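Local structure of sulfate adenylyltransferase (Allochromatium vinosum, 4DNX) at residues Phe198-Arg201 with Asn202-Arg206; Gly236-Pro239 with Ala240-Asp244. The protein catalyses the reaction of sulfate with ATP to give adenosine 5'-phosphosulfate and diphosphate, the first step from sulfate towards sulfite. One frame throughout, in Å; residues are numbered along the deposited sequence.

Interaction 1. Residues Phe198-Arg201 with Asn202-Arg206; sequences FQTR and NPMHR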
loop_
_atom_site.group_PDB
_atom_site.type_symbol
_atom_site.label_atom_id
_atom_site.label_comp_id
_atom_site.label_asym_id
_atom_site.label_seq_id
_atom_site.Cartn_x
_atom_site.Cartn_y
_atom_site.Cartn_z
ATOM N N PHE A 198 11.363 14.116 3.868
ATOM C CA PHE A 198 11.329 15.220 2.905
ATOM C C PHE A 198 9.994 15.188 2.184
ATOM O O PHE A 198 9.681 14.184 1.571
ATOM C CB PHE A 198 12.483 15.082 1.864
ATOM C CG PHE A 198 12.470 16.166 0.790
ATOM C CD1 PHE A 198 12.833 17.475 1.119
ATOM C CD2 PHE A 198 12.073 15.866 -0.527
ATOM C CE1 PHE A 198 12.820 18.490 0.118
ATOM C CE2 PHE A 198 12.074 16.900 -1.534
ATOM C CZ PHE A 198 12.440 18.150 -1.181
ATOM N N GLN A 199 9.257 16.312 2.204
ATOM C CA GLN A 199 7.963 16.406 1.508
ATOM C C GLN A 199 8.151 16.951 0.085
ATOM O O GLN A 199 8.884 17.926 -0.116
ATOM C CB GLN A 199 7.022 17.368 2.282
ATOM C CG GLN A 199 5.681 17.586 1.589
ATOM C CD GLN A 199 4.655 18.288 2.474
ATOM O OE1 GLN A 199 4.576 18.034 3.677
ATOM N NE2 GLN A 199 3.873 19.196 1.873
ATOM N N THR A 200 7.451 16.381 -0.888
ATOM C CA THR A 200 7.414 17.012 -2.220
ATOM C C THR A 200 6.118 16.667 -2.917
ATOM O O THR A 200 5.479 15.709 -2.540
ATOM C CB THR A 200 8.604 16.567 -3.113
ATOM O OG1 THR A 200 8.629 17.407 -4.288
ATOM C CG2 THR A 200 8.492 15.100 -3.492
ATOM N N ARG A 201 5.703 17.484 -3.905
ATOM C CA ARG A 201 4.599 17.026 -4.755
ATOM C C ARG A 201 4.990 16.948 -6.216
ATOM O O ARG A 201 4.185 16.534 -7.067
ATOM C CB ARG A 201 3.293 17.830 -4.556
ATOM C CG ARG A 201 3.385 19.275 -4.831
ATOM C CD ARG A 201 2.038 19.958 -4.505
ATOM N NE ARG A 201 2.158 21.414 -4.593
ATOM C CZ ARG A 201 2.640 22.204 -3.629
ATOM N NH1 ARG A 201 3.055 21.696 -2.471
ATOM N NH2 ARG A 201 2.706 23.517 -3.817
ATOM N N ASN A 202 6.217 17.360 -6.521
ATOM C CA ASN A 202 6.702 17.202 -7.879
ATOM C C ASN A 202 8.044 16.445 -8.000
ATOM O O ASN A 202 8.628 16.070 -6.968
ATOM C CB ASN A 202 6.663 18.535 -8.625
ATOM C CG ASN A 202 5.258 18.836 -9.134
ATOM O OD1 ASN A 202 4.594 17.984 -9.807
ATOM N ND2 ASN A 202 4.756 19.986 -8.748
ATOM N N PRO A 203 8.477 16.156 -9.234
ATOM C CA PRO A 203 9.783 15.507 -9.435
ATOM C C PRO A 203 10.921 16.220 -8.741
ATOM O O PRO A 203 10.907 17.452 -8.595
ATOM C CB PRO A 203 9.981 15.535 -10.947
ATOM C CG PRO A 203 8.547 15.547 -11.495
ATOM C CD PRO A 203 7.840 16.484 -10.523
ATOM N N MET A 204 11.911 15.448 -8.311
ATOM C CA MET A 204 13.039 16.030 -7.595
ATOM C C MET A 204 14.223 16.116 -8.561
ATOM O O MET A 204 14.660 15.101 -9.106
ATOM C CB MET A 204 13.377 15.145 -6.399
ATOM C CG MET A 204 12.335 15.273 -5.272
ATOM S SD MET A 204 12.626 13.982 -4.054
ATOM C CE MET A 204 14.246 14.470 -3.414
ATOM N N HIS A 205 14.688 17.342 -8.819
ATOM C CA HIS A 205 15.904 17.542 -9.578
ATOM C C HIS A 205 17.107 17.599 -8.648
ATOM O O HIS A 205 16.996 17.250 -7.450
ATOM C CB HIS A 205 15.725 18.753 -10.508
ATOM C CG HIS A 205 14.712 18.466 -11.558
ATOM N ND1 HIS A 205 14.961 17.602 -12.602
ATOM C CD2 HIS A 205 13.403 18.803 -11.645
ATOM C CE1 HIS A 205 13.865 17.469 -13.329
ATOM N NE2 HIS A 205 12.911 18.203 -12.779
ATOM N N ARG A 206 18.266 17.921 -9.201
ATOM C CA ARG A 206 19.499 17.757 -8.437
ATOM C C ARG A 206 19.554 18.566 -7.163
ATOM O O ARG A 206 20.191 18.136 -6.184
ATOM C CB ARG A 206 20.737 17.976 -9.316
ATOM C CG ARG A 206 21.415 16.661 -9.518
ATOM C CD ARG A 206 22.739 16.807 -10.237
ATOM N NE ARG A 206 23.782 17.153 -9.277
ATOM C CZ ARG A 206 25.060 17.333 -9.601
ATOM N NH1 ARG A 206 25.449 17.213 -10.863
ATOM N NH2 ARG A 206 25.946 17.654 -8.668
HETATM O O HOH W 1 10.749 18.365 -5.453
#
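Thr200 OG1 faces two oxygens at once, Asn202 O at 3.0 Å and a water at 2.6 Å. Its one proton can serve either, so the direct bond to Asn202 O is not settled. The same water donates to Pro203 O, 3.3 Å away, and so ties the threonine to the turn that follows it. This is the loop after strand 195-200 in the Rossmann-like domain. Its sequence, Gln199 to His205, matches the QxRNPxH signature of ATP sulfurylases, a loop that helps bind ATP in relatives. OG1 lies anti to the backbone N of Thr200 (chi1 -170°), which swings the hydroxyl round to the carbonyl side, within reach of Asn202 O. The Asn202 side chain turns to the neighbouring loop. Its OD1 accepts from Ile238 N and its ND2 donates to Asp237 OD1, so one amide both accepts from and donates to the loop 236-239. With an alanine here, Ile238 N and Asp237 OD1 would probably each lose a partner, and the two loops would be less firmly joined. The rest of the contact is apolar. Thr200 CG2 meets Met204 CG at 4.2 Å, and both side chains touch Ile226 of strand 223-230. Met204 makes an oblique Met-aromatic contact with Phe198. Bent at chi3 (65°), it brings its methyl CE to 3.8 Å from Phe198 CE2, with SD 3.9 Å from that same ring carbon.

Interaction 2. Residues Gly236-Pro239 with Ala240-Asp244; sequences GDIP and APVRD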
loop_
_atom_site.group_PDB
_atom_site.type_symbol
_atom_site.label_atom_id
_atom_site.label_comp_id
_atom_site.label_asym_id
_atom_site.label_seq_id
_atom_site.Cartn_x
_atom_site.Cartn_y
_atom_site.Cartn_z
ATOM N N GLY A 236 -0.428 22.654 -14.290
ATOM C CA GLY A 236 1.054 22.534 -14.418
ATOM C C GLY A 236 1.787 21.465 -13.594
ATOM O O GLY A 236 3.011 21.311 -13.704
ATOM N N ASP A 237 1.060 20.713 -12.765
ATOM C CA ASP A 237 1.676 19.608 -12.021
ATOM C C ASP A 237 1.984 18.426 -12.984
ATOM O O ASP A 237 1.333 18.259 -14.016
ATOM C CB ASP A 237 0.766 19.149 -10.853
ATOM C CG ASP A 237 0.982 19.950 -9.541
ATOM O OD1 ASP A 237 1.819 20.880 -9.499
ATOM O OD2 ASP A 237 0.299 19.628 -8.535
ATOM N N ILE A 238 2.975 17.604 -12.618
ATOM C CA ILE A 238 3.318 16.415 -13.393
ATOM C C ILE A 238 2.369 15.283 -12.967
ATOM O O ILE A 238 2.282 14.990 -11.776
ATOM C CB ILE A 238 4.814 16.029 -13.143
ATOM C CG1 ILE A 238 5.759 17.153 -13.609
ATOM C CG2 ILE A 238 5.210 14.758 -13.857
ATOM C CD1 ILE A 238 5.459 17.678 -15.003
ATOM N N PRO A 239 1.667 14.650 -13.920
ATOM C CA PRO A 239 0.797 13.513 -13.583
ATOM C C PRO A 239 1.532 12.471 -12.755
ATOM O O PRO A 239 2.733 12.232 -12.945
ATOM C CB PRO A 239 0.415 12.935 -14.937
ATOM C CG PRO A 239 0.524 14.086 -15.869
ATOM C CD PRO A 239 1.680 14.895 -15.365
ATOM N N ALA A 240 0.791 11.855 -11.841
ATOM C CA ALA A 240 1.361 10.922 -10.877
ATOM C C ALA A 240 2.288 9.838 -11.454
ATOM O O ALA A 240 3.389 9.638 -10.888
ATOM C CB ALA A 240 0.239 10.284 -10.044
ATOM N N PRO A 241 1.906 9.129 -12.522
ATOM C CA PRO A 241 2.806 8.079 -13.041
ATOM C C PRO A 241 4.169 8.634 -13.465
ATOM O O PRO A 241 5.210 7.973 -13.276
ATOM C CB PRO A 241 2.071 7.552 -14.283
ATOM C CG PRO A 241 0.677 7.901 -14.079
ATOM C CD PRO A 241 0.640 9.155 -13.293
ATOM N N VAL A 242 4.167 9.825 -14.062
ATOM C CA VAL A 242 5.395 10.420 -14.572
ATOM C C VAL A 242 6.206 10.910 -13.360
ATOM O O VAL A 242 7.426 10.718 -13.304
ATOM C CB VAL A 242 5.069 11.561 -15.602
ATOM C CG1 VAL A 242 6.363 12.245 -16.127
ATOM C CG2 VAL A 242 4.250 10.987 -16.776
ATOM N N ARG A 243 5.542 11.535 -12.381
ATOM C CA ARG A 243 6.211 12.024 -11.178
ATOM C C ARG A 243 6.875 10.850 -10.456
ATOM O O ARG A 243 8.052 10.927 -10.062
ATOM C CB ARG A 243 5.206 12.703 -10.209
ATOM C CG ARG A 243 5.925 13.445 -9.101
ATOM C CD ARG A 243 5.273 13.436 -7.729
ATOM N NE ARG A 243 4.213 12.436 -7.519
ATOM C CZ ARG A 243 3.012 12.745 -7.047
ATOM N NH1 ARG A 243 2.736 14.015 -6.775
ATOM N NH2 ARG A 243 2.089 11.794 -6.855
ATOM N N ASP A 244 6.115 9.752 -10.335
ATOM C CA ASP A 244 6.614 8.561 -9.629
ATOM C C ASP A 244 7.821 7.980 -10.348
ATOM O O ASP A 244 8.823 7.664 -9.696
ATOM C CB ASP A 244 5.513 7.490 -9.574
ATOM C CG ASP A 244 4.425 7.813 -8.565
ATOM O OD1 ASP A 244 4.509 8.839 -7.842
ATOM O OD2 ASP A 244 3.463 6.995 -8.492
#
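Pro239 O takes two N-H groups from the first turn of helix 240-254. Arg243 N gives the stronger bond, 2.9 Å to Pro239 O and nearly straight at 168°. Val242 N is 3.0 Å from Pro239 O, but its N-H points well aside (124°), so this bond is weak. Pro239 is thus the N-cap residue, and its carbonyl starts the helical pattern that Asp244 N continues to Ala240 O. Pro241 lies in this first turn, where its missing N-H costs no bond of the helical pattern. Its CD packs 4.1 Å from Pro239 CB.

Ile238, just before the cap, adds the apolar part. Its branch methyl CG2 does the touching, at 3.6 Å from Val242 CG1 and also 3.6 Å from Arg243 N. The two side chains Ile238 and Val242 cross at about a right angle. With CG1 turned back beside the backbone N (chi1 -62°), CG2 is the branch that faces the helix. The Ile238 side chain also touches Tyr391 of helix 381-393.

The Arg243 side chain leaves the helix with bends at chi2 and chi3. Its NH1 bonds to Arg201 O. Asp244 OD1 lies in the guanidinium plane, at its edge, but 3.6 Å from Arg243 NE it forms only a long salt bridge.

Further out, Asp17 and Pro18 of the second subunit pack on Pro239, Ala240 and Pro241, so the helix start also belongs to the dimer contact. Helix 381-393 meets Val242 through Leu387 and Tyr390. Arg243 rests on Met228 and Leu230 of strand 223-230, and the helix forms the beta-alpha-beta crossover from that strand to the neighbouring parallel strand 260-266.

Both interactions are local contacts in segments that follow strands of the parallel sheet, with centres 11 Å apart. Interaction 1 leaves strand 195-200 and is the more buried. Interaction 2 follows the adjacent strand 223-230, opens helix 240-254 and is only partly buried, with a face towards the second subunit. Their chemistry differs accordingly. In 198-206 a hydroxyl, a water and a Met-aromatic contact fill the turn, whereas in 236-244 main-chain bonds at a helix start do most of the work. The two loops also pack directly: Pro203 CD lies 3.8 Å from Ile238 CG1, and Pro203 N is 3.7 Å from Arg243 CG, so the proline sits against both segments of interaction 2.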